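Local coordinates for oxidoreductase, NAD-binding/iron-sulfur cluster-binding protein (PDB 6ZXU), which is a cobalamin-dependent catabolic reductive dehalogenase that also binds two [4Fe-4S] clusters and probably removes halogen from organohalide substrates, at residues R60-G65 against R230-G235; P338-L343 against D643-D648; T581-S586 against A653-T658. One frame throughout, in Å; residues are numbered along the deposited sequence.

Contact 1 (R60-G65 against R230-G235); sequences RQPEDG and RGFRLG
Arg233 NH1 is held by two acceptors of the 60-65 loop at once. The bond from Arg233 NH1 to Pro62 O is 2.8 Å long, and the oxygen lies in the guanidinium plane. The second goes to Glu63 OE1 at 3.1 Å and forms a salt bridge; here the nitrogen stands above the carboxylate plane, the two flat groups being 59° apart. Bends at chi2 and chi3 fold the arginine chain back toward the loop. Over one face of the guanidinium lies the Gln61 amide, stacked with its plane only 24° away and its CD 4.0 Å above the guanidinium plane, over the centre. A leucine in place of Arg233 would probably leave Pro62 O without this donor and the carboxylates of Glu63 and Asp173, the latter bound to NE, without their cationic mate. Gln61 also addresses the next strand residue: Leu234 N donates to Gln61 OE1 at 2.7 Å, bent to 135° at the hydrogen, while a water joins Gln61 NE2 to Leu234 O. One amide thus meets Leu234 N directly and Leu234 O through a water. Beyond it, Pro62 makes a CH-pi contact, its CG 4.0 Å from the Phe232 ring centroid and over the face. Phe232 O, buried beneath Pro62 CD at 3.4 Å, has no polar partner. The loop before helix 74-85 is thereby clasped to an inner strand of a four-stranded antiparallel sheet, whose 1-2-4-3 strand order recurs in the sheet that contributes cobalamin-binding residues.

Contact 2 (P338-L343 against D643-D648); sequences PMKHPL and DLEVID
His341 can be followed atom by atom as it turns back past Leu644. Its CB lies 4.1 Å from Leu644 O. CG stands anti to the backbone N (chi1 -171°), 4.0 Å from Leu644 O, and the turn of the ring about chi2 brings CD2 to 3.6 Å from that same oxygen, which approaches obliquely. Leu644 O is buried here with no hydrogen-bonding partner. On the ring, ND1 accepts from Leu343 N at 3.0 Å, and NE2 is bonded to Phe642 O, a pairing consistent with a ring protonated at NE2. Both nitrogens are therefore engaged, which fixes the ring's rotation. Its neighbours complete the contact. Val646 N donates to Lys340 O at 2.8 Å, almost straight (171°) and in the carbonyl plane. Pro342 crosses Leu644 at about a right angle, CD to CB 3.8 Å, and its CG slides past Val646 CG2 at 4.1 Å. Lys340 and Glu645 run side by side in the same direction; a water between them receives from Lys340 NZ at 2.8 Å and donates to Glu645 OE2. The lysine also bonds Gly585 O, while the carboxylate has its salt bridge with Arg336. The motif at its heart is a helix N-cap: His341 ND1 takes the Leu343 amide at the start of helix 342-354, proline follows at the first helical position, and the capped end is fastened to the small antiparallel hairpin formed by strands 645-647 and 650-652.

Contact 3 (T581-S586 against A653-T658); sequences TQMKGS and APRMGT
Lys584, Met583 and Met656 contribute most of the surface buried here, and each meets its partners differently. Lys584 lays the aliphatic part of its chain against the backbone of the opposing loop: CB comes near Gly657 O; CG, beside the backbone N (chi1 -47°), lies 3.9 Å from Met656 O; and CD, farther along, rests 3.3 Å from Met656 O. Its backbone is engaged as well. Lys584 CA sits 3.4 Å from Gly657 O and Thr658 CA sits 3.4 Å from Lys584 O, a reciprocal pair of CA-H...O contacts that brings the two chains close. Within its own loop, Lys584 N donates to Gln582 OE1 from well above the plane of that side-chain carbonyl. Gly657 has a positive phi at which a side chain would collide with the preceding carbonyl oxygen. This loop belongs to the [4Fe-4S] dicluster domain: it follows helix 572-581, which carries the cluster ligand Cys575, and leads on to Cys588 of the same [4Fe-4S] pocket, so that the segment after strand 650-652 packs on the outside of a cluster-binding module. The two methionines lie side by side and point the same way, Met583 CB 3.7 Å from Met656 CG. An extended chi2 (175°) sends Met583 SD outward to the edge of the Arg655 guanidinium, where NH2 makes a weak hydrogen bond of 3.5 Å. One face of that guanidinium is lined by Met656 CG, toward the rim, so both methionines touch the arginine, one at its edge and one over its face. Between the two backbones, a water donates to Met583 O at 2.7 Å and accepts from Met656 N at 3.1 Å.

In the fold
Followed from the N terminus, the chain illustrates how distant pieces are joined by serial and crossing closures. Contact 1 comes first: 230-235 returns to 60-65, closing a loop of 164 residues that holds three strands of the N-terminal sheet and ends at the fourth, before contact 2 opens. Contact 2 spans 299 residues, from the start of helix 342-354 to strand 645-647. Contact 3 opens at 581-586 within that span and closes at 653-658 beyond it, so the two cross. Their centres lie about 10 Å apart and they touch, Glu645 OE1 meeting Arg655 N. Together they tie the hairpin region to helix 342-354 and the iron-sulfur module, about 35 Å or more from the centre of contact 1.

Contact 1 (R60-G65 against R230-G235)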
loop_
_atom_site.group_PDB
_atom_site.type_symbol
_atom_site.label_atom_id
_atom_site.label_comp_id
_atom_site.label_asym_id
_atom_site.label_seq_id
_atom_site.Cartn_x
_atom_site.Cartn_y
_atom_site.Cartn_z
ATOM N N ARG A 60 16.837 -27.728 1.149
ATOM C CA ARG A 60 17.101 -26.376 0.668
ATOM C C ARG A 60 15.785 -25.748 0.189
ATOM O O ARG A 60 14.817 -26.437 -0.088
ATOM C CB ARG A 60 18.106 -26.379 -0.496
ATOM C CG ARG A 60 17.588 -27.065 -1.756
ATOM C CD ARG A 60 18.475 -26.728 -2.955
ATOM N NE ARG A 60 18.066 -27.365 -4.215
ATOM C CZ ARG A 60 17.050 -26.949 -5.010
ATOM N NH1 ARG A 60 16.286 -25.885 -4.690
ATOM N NH2 ARG A 60 16.760 -27.629 -6.116
ATOM N N GLN A 61 15.819 -24.421 0.065
ATOM C CA GLN A 61 14.726 -23.641 -0.467
ATOM C C GLN A 61 14.635 -23.827 -1.940
ATOM O O GLN A 61 15.616 -24.098 -2.582
ATOM C CB GLN A 61 14.901 -22.170 -0.161
ATOM C CG GLN A 61 14.878 -21.813 1.295
ATOM C CD GLN A 61 14.852 -20.324 1.502
ATOM O OE1 GLN A 61 13.864 -19.697 1.206
ATOM N NE2 GLN A 61 15.904 -19.761 2.063
ATOM N N PRO A 62 13.412 -23.712 -2.511
ATOM C CA PRO A 62 13.258 -23.589 -3.958
ATOM C C PRO A 62 14.104 -22.491 -4.588
ATOM O O PRO A 62 14.392 -21.483 -3.974
ATOM C CB PRO A 62 11.763 -23.206 -4.149
ATOM C CG PRO A 62 11.094 -23.713 -2.914
ATOM C CD PRO A 62 12.106 -23.561 -1.816
ATOM N N GLU A 63 14.467 -22.739 -5.822
ATOM C CA GLU A 63 15.334 -21.867 -6.600
ATOM C C GLU A 63 14.713 -21.666 -7.953
ATOM O O GLU A 63 13.827 -22.413 -8.354
ATOM C CB GLU A 63 16.723 -22.523 -6.818
ATOM C CG GLU A 63 17.573 -22.581 -5.543
ATOM C CD GLU A 63 18.099 -21.204 -5.075
ATOM O OE1 GLU A 63 18.822 -21.158 -4.003
ATOM O OE2 GLU A 63 17.854 -20.174 -5.806
ATOM N N ASP A 64 15.228 -20.683 -8.684
ATOM C CA ASP A 64 14.818 -20.500 -10.097
ATOM C C ASP A 64 15.330 -21.639 -10.999
ATOM O O ASP A 64 16.422 -22.167 -10.773
ATOM C CB ASP A 64 15.400 -19.223 -10.686
ATOM C CG ASP A 64 14.862 -17.996 -10.043
ATOM O OD1 ASP A 64 15.450 -17.642 -8.975
ATOM O OD2 ASP A 64 13.964 -17.288 -10.682
ATOM N N GLY A 65 14.519 -21.982 -12.013
ATOM C CA GLY A 65 14.879 -22.981 -13.032
ATOM C C GLY A 65 16.000 -22.527 -13.956
ATOM O O GLY A 65 16.895 -23.314 -14.265
ATOM N N ARG A 230 4.129 -22.181 -7.004
ATOM C CA ARG A 230 5.181 -21.533 -7.771
ATOM C C ARG A 230 6.609 -21.602 -7.174
ATOM O O ARG A 230 7.552 -21.206 -7.829
ATOM C CB ARG A 230 4.794 -20.064 -8.051
ATOM C CG ARG A 230 3.471 -20.005 -8.684
ATOM C CD ARG A 230 3.255 -18.679 -9.406
ATOM N NE ARG A 230 2.603 -17.729 -8.551
ATOM C CZ ARG A 230 1.270 -17.528 -8.528
ATOM N NH1 ARG A 230 0.454 -18.174 -9.330
ATOM N NH2 ARG A 230 0.782 -16.613 -7.703
ATOM N N GLY A 231 6.760 -22.098 -5.960
ATOM C CA GLY A 231 7.965 -21.916 -5.229
ATOM C C GLY A 231 7.839 -20.761 -4.287
ATOM O O GLY A 231 6.846 -20.039 -4.289
ATOM N N PHE A 232 8.818 -20.622 -3.399
ATOM C CA PHE A 232 8.753 -19.679 -2.330
ATOM C C PHE A 232 10.190 -19.498 -1.742
ATOM O O PHE A 232 11.083 -20.281 -2.035
ATOM C CB PHE A 232 7.792 -20.142 -1.225
ATOM C CG PHE A 232 8.220 -21.416 -0.566
ATOM C CD1 PHE A 232 7.870 -22.629 -1.110
ATOM C CD2 PHE A 232 9.031 -21.398 0.539
ATOM C CE1 PHE A 232 8.292 -23.818 -0.523
ATOM C CE2 PHE A 232 9.437 -22.597 1.151
ATOM C CZ PHE A 232 9.071 -23.783 0.624
ATOM N N ARG A 233 10.341 -18.461 -0.916
ATOM C CA ARG A 233 11.496 -18.231 -0.107
ATOM C C ARG A 233 11.070 -17.930 1.289
ATOM O O ARG A 233 9.896 -17.607 1.522
ATOM C CB ARG A 233 12.399 -17.110 -0.676
ATOM C CG ARG A 233 12.774 -17.320 -2.110
ATOM C CD ARG A 233 13.778 -18.463 -2.354
ATOM N NE ARG A 233 15.087 -18.070 -1.856
ATOM C CZ ARG A 233 16.214 -18.756 -2.014
ATOM N NH1 ARG A 233 16.272 -19.880 -2.683
ATOM N NH2 ARG A 233 17.324 -18.230 -1.538
ATOM N N LEU A 234 12.026 -18.063 2.241
ATOM C CA LEU A 234 11.762 -17.954 3.685
ATOM C C LEU A 234 12.395 -16.773 4.379
ATOM O O LEU A 234 13.459 -16.333 3.998
ATOM C CB LEU A 234 12.286 -19.185 4.411
ATOM C CG LEU A 234 11.685 -20.507 3.960
ATOM C CD1 LEU A 234 12.570 -21.666 4.472
ATOM C CD2 LEU A 234 10.263 -20.622 4.500
ATOM N N GLY A 235 11.691 -16.250 5.382
ATOM C CA GLY A 235 12.237 -15.326 6.334
ATOM C C GLY A 235 11.892 -15.863 7.727
ATOM O O GLY A 235 10.926 -16.592 7.902
HETATM O O HOH W 1 15.379 -16.552 2.190
#

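Contact 2 (P338-L343 against D643-D648)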
loop_
_atom_site.group_PDB
_atom_site.type_symbol
_atom_site.label_atom_id
_atom_site.label_comp_id
_atom_site.label_asym_id
_atom_site.label_seq_id
_atom_site.Cartn_x
_atom_site.Cartn_y
_atom_site.Cartn_z
ATOM N N PRO A 338 2.660 9.859 12.542
ATOM C CA PRO A 338 2.446 8.568 11.941
ATOM C C PRO A 338 3.327 7.449 12.484
ATOM O O PRO A 338 3.304 6.313 11.950
ATOM C CB PRO A 338 2.837 8.823 10.451
ATOM C CG PRO A 338 3.960 9.829 10.544
ATOM C CD PRO A 338 3.735 10.601 11.837
ATOM N N MET A 339 4.075 7.760 13.531
ATOM C CA MET A 339 5.072 6.819 14.073
ATOM C C MET A 339 4.860 6.539 15.558
ATOM O O MET A 339 5.780 6.219 16.271
ATOM C CB MET A 339 6.471 7.402 13.858
ATOM C CG MET A 339 6.894 7.325 12.385
ATOM S SD MET A 339 7.205 5.662 11.901
ATOM C CE MET A 339 6.841 5.582 10.127
ATOM N N LYS A 340 3.629 6.622 15.990
ATOM C CA LYS A 340 3.293 6.369 17.341
ATOM C C LYS A 340 3.178 4.874 17.644
ATOM O O LYS A 340 3.356 4.468 18.763
ATOM C CB LYS A 340 1.957 7.028 17.674
ATOM C CG LYS A 340 1.890 8.489 17.375
ATOM C CD LYS A 340 0.580 9.027 18.005
ATOM C CE LYS A 340 -0.100 10.078 17.193
ATOM N NZ LYS A 340 -1.257 10.723 17.877
ATOM N N HIS A 341 2.865 4.030 16.641
ATOM C CA HIS A 341 2.693 2.607 16.888
ATOM C C HIS A 341 3.969 1.860 16.556
ATOM O O HIS A 341 4.654 2.205 15.596
ATOM C CB HIS A 341 1.527 2.088 16.056
ATOM C CG HIS A 341 1.125 0.695 16.403
ATOM N ND1 HIS A 341 1.842 -0.406 15.994
ATOM C CD2 HIS A 341 0.076 0.227 17.097
ATOM C CE1 HIS A 341 1.237 -1.508 16.409
ATOM N NE2 HIS A 341 0.175 -1.142 17.107
ATOM N N PRO A 342 4.349 0.846 17.366
ATOM C CA PRO A 342 5.630 0.106 17.121
ATOM C C PRO A 342 5.797 -0.550 15.761
ATOM O O PRO A 342 6.927 -0.705 15.290
ATOM C CB PRO A 342 5.589 -0.999 18.185
ATOM C CG PRO A 342 4.858 -0.386 19.313
ATOM C CD PRO A 342 3.780 0.469 18.686
ATOM N N LEU A 343 4.709 -0.962 15.133
ATOM C CA LEU A 343 4.782 -1.533 13.809
ATOM C C LEU A 343 5.224 -0.538 12.760
ATOM O O LEU A 343 6.100 -0.832 11.936
ATOM C CB LEU A 343 3.429 -2.170 13.422
ATOM C CG LEU A 343 3.406 -2.909 12.093
ATOM C CD1 LEU A 343 4.394 -4.072 12.016
ATOM C CD2 LEU A 343 2.005 -3.436 11.784
ATOM N N ASP A 643 -3.193 -1.944 20.866
ATOM C CA ASP A 643 -3.294 -0.517 21.081
ATOM C C ASP A 643 -2.093 -0.002 21.927
ATOM O O ASP A 643 -2.124 -0.021 23.142
ATOM C CB ASP A 643 -4.593 -0.187 21.806
ATOM C CG ASP A 643 -5.780 -0.344 20.932
ATOM O OD1 ASP A 643 -5.651 -0.377 19.675
ATOM O OD2 ASP A 643 -6.851 -0.471 21.461
ATOM N N LEU A 644 -1.016 0.329 21.252
ATOM C CA LEU A 644 0.235 0.770 21.808
ATOM C C LEU A 644 0.622 2.097 21.203
ATOM O O LEU A 644 0.549 2.257 19.987
ATOM C CB LEU A 644 1.383 -0.237 21.547
ATOM C CG LEU A 644 1.218 -1.615 22.187
ATOM C CD1 LEU A 644 2.313 -2.587 21.760
ATOM C CD2 LEU A 644 1.157 -1.477 23.704
ATOM N N GLU A 645 1.045 3.025 22.062
ATOM C CA GLU A 645 1.545 4.325 21.680
ATOM C C GLU A 645 2.906 4.446 22.289
ATOM O O GLU A 645 3.065 4.304 23.480
ATOM C CB GLU A 645 0.586 5.433 22.196
ATOM C CG GLU A 645 1.112 6.818 21.988
ATOM C CD GLU A 645 0.183 7.919 22.483
ATOM O OE1 GLU A 645 -0.786 7.672 23.260
ATOM O OE2 GLU A 645 0.415 9.080 22.066
ATOM N N VAL A 646 3.895 4.719 21.454
ATOM C CA VAL A 646 5.239 5.013 21.932
ATOM C C VAL A 646 5.319 6.524 22.318
ATOM O O VAL A 646 5.018 7.431 21.515
ATOM C CB VAL A 646 6.264 4.717 20.874
ATOM C CG1 VAL A 646 7.627 5.163 21.296
ATOM C CG2 VAL A 646 6.249 3.237 20.548
ATOM N N ILE A 647 5.663 6.743 23.576
ATOM C CA ILE A 647 5.923 8.054 24.133
ATOM C C ILE A 647 7.294 8.030 24.797
ATOM O O ILE A 647 7.558 7.187 25.611
ATOM C CB ILE A 647 4.911 8.406 25.203
ATOM C CG1 ILE A 647 3.591 8.746 24.561
ATOM C CG2 ILE A 647 5.414 9.631 25.976
ATOM C CD1 ILE A 647 2.370 8.723 25.467
ATOM N N ASP A 648 8.145 8.957 24.405
ATOM C CA ASP A 648 9.481 9.074 25.044
ATOM C C ASP A 648 10.222 7.709 24.917
ATOM O O ASP A 648 10.905 7.238 25.818
ATOM C CB ASP A 648 9.326 9.550 26.515
HETATM O O HOH W 2 -0.953 10.627 20.676
#

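Contact 3 (T581-S586 against A653-T658)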
loop_
_atom_site.group_PDB
_atom_site.type_symbol
_atom_site.label_atom_id
_atom_site.label_comp_id
_atom_site.label_asym_id
_atom_site.label_seq_id
_atom_site.Cartn_x
_atom_site.Cartn_y
_atom_site.Cartn_z
ATOM N N THR A 581 -2.560 15.966 14.784
ATOM C CA THR A 581 -2.724 16.247 16.215
ATOM C C THR A 581 -3.760 15.427 17.019
ATOM O O THR A 581 -3.758 15.502 18.218
ATOM C CB THR A 581 -3.015 17.747 16.525
ATOM O OG1 THR A 581 -4.352 18.039 16.220
ATOM C CG2 THR A 581 -2.113 18.705 15.778
ATOM N N GLN A 582 -4.669 14.681 16.419
ATOM C CA GLN A 582 -5.587 13.918 17.236
ATOM C C GLN A 582 -4.860 12.818 18.029
ATOM O O GLN A 582 -3.861 12.234 17.558
ATOM C CB GLN A 582 -6.746 13.378 16.417
ATOM C CG GLN A 582 -6.413 12.241 15.429
ATOM C CD GLN A 582 -6.679 10.876 16.039
ATOM O OE1 GLN A 582 -7.232 10.772 17.127
ATOM N NE2 GLN A 582 -6.348 9.842 15.315
ATOM N N MET A 583 -5.321 12.576 19.260
ATOM C CA MET A 583 -4.565 11.837 20.235
ATOM C C MET A 583 -5.151 10.457 20.587
ATOM O O MET A 583 -4.581 9.769 21.428
ATOM C CB MET A 583 -4.481 12.641 21.546
ATOM C CG MET A 583 -3.780 13.971 21.388
ATOM S SD MET A 583 -3.799 15.005 22.928
ATOM C CE MET A 583 -5.550 15.569 22.984
ATOM N N LYS A 584 -6.249 10.063 19.936
ATOM C CA LYS A 584 -6.865 8.777 20.167
ATOM C C LYS A 584 -6.574 7.774 19.030
ATOM O O LYS A 584 -7.286 6.804 18.821
ATOM C CB LYS A 584 -8.312 8.927 20.486
ATOM C CG LYS A 584 -8.623 10.003 21.527
ATOM C CD LYS A 584 -9.774 9.727 22.431
ATOM C CE LYS A 584 -11.087 9.661 21.759
ATOM N NZ LYS A 584 -12.108 8.853 22.531
ATOM N N GLY A 585 -5.522 8.025 18.330
ATOM C CA GLY A 585 -5.010 7.121 17.338
ATOM C C GLY A 585 -3.785 7.701 16.666
ATOM O O GLY A 585 -3.279 8.779 17.033
ATOM N N SER A 586 -3.341 7.039 15.591
ATOM C CA SER A 586 -2.214 7.525 14.780
ATOM C C SER A 586 -2.678 7.933 13.356
ATOM O O SER A 586 -2.893 7.085 12.520
ATOM C CB SER A 586 -1.199 6.422 14.680
ATOM O OG SER A 586 0.015 6.955 14.296
ATOM N N ALA A 653 0.233 1.886 26.939
ATOM C CA ALA A 653 -1.165 2.060 26.620
ATOM C C ALA A 653 -1.441 3.494 26.150
ATOM O O ALA A 653 -0.750 4.410 26.504
ATOM C CB ALA A 653 -2.043 1.786 27.808
ATOM N N PRO A 654 -2.464 3.676 25.322
ATOM C CA PRO A 654 -2.725 5.000 24.765
ATOM C C PRO A 654 -3.021 5.968 25.897
ATOM O O PRO A 654 -3.823 5.681 26.736
ATOM C CB PRO A 654 -3.965 4.781 23.909
ATOM C CG PRO A 654 -3.781 3.376 23.441
ATOM C CD PRO A 654 -3.233 2.631 24.634
ATOM N N ARG A 655 -2.405 7.127 25.872
ATOM C CA ARG A 655 -2.561 8.090 26.936
ATOM C C ARG A 655 -3.973 8.698 27.027
ATOM O O ARG A 655 -4.514 8.833 28.091
ATOM C CB ARG A 655 -1.490 9.179 26.767
ATOM C CG ARG A 655 -1.533 10.270 27.831
ATOM C CD ARG A 655 -0.327 11.218 27.697
ATOM N NE ARG A 655 -0.433 11.894 26.394
ATOM C CZ ARG A 655 -1.262 12.909 26.087
ATOM N NH1 ARG A 655 -2.044 13.472 27.014
ATOM N NH2 ARG A 655 -1.302 13.364 24.832
ATOM N N MET A 656 -4.600 9.016 25.903
ATOM C CA MET A 656 -5.922 9.664 25.880
ATOM C C MET A 656 -7.066 8.744 25.435
ATOM O O MET A 656 -8.206 9.181 25.315
ATOM C CB MET A 656 -5.855 10.820 24.884
ATOM C CG MET A 656 -4.810 11.844 25.191
ATOM S SD MET A 656 -5.206 12.538 26.858
ATOM C CE MET A 656 -6.735 13.437 26.560
ATOM N N GLY A 657 -6.765 7.488 25.153
ATOM C CA GLY A 657 -7.785 6.512 24.730
ATOM C C GLY A 657 -7.647 6.170 23.245
ATOM O O GLY A 657 -6.602 6.468 22.641
ATOM N N THR A 658 -8.733 5.606 22.672
ATOM C CA THR A 658 -8.737 5.041 21.344
ATOM C C THR A 658 -10.047 5.326 20.685
ATOM O O THR A 658 -11.108 5.099 21.245
ATOM C CB THR A 658 -8.508 3.555 21.442
ATOM O OG1 THR A 658 -7.214 3.333 22.034
ATOM C CG2 THR A 658 -8.587 2.873 20.096
HETATM O O HOH W 3 -2.861 9.444 23.427
#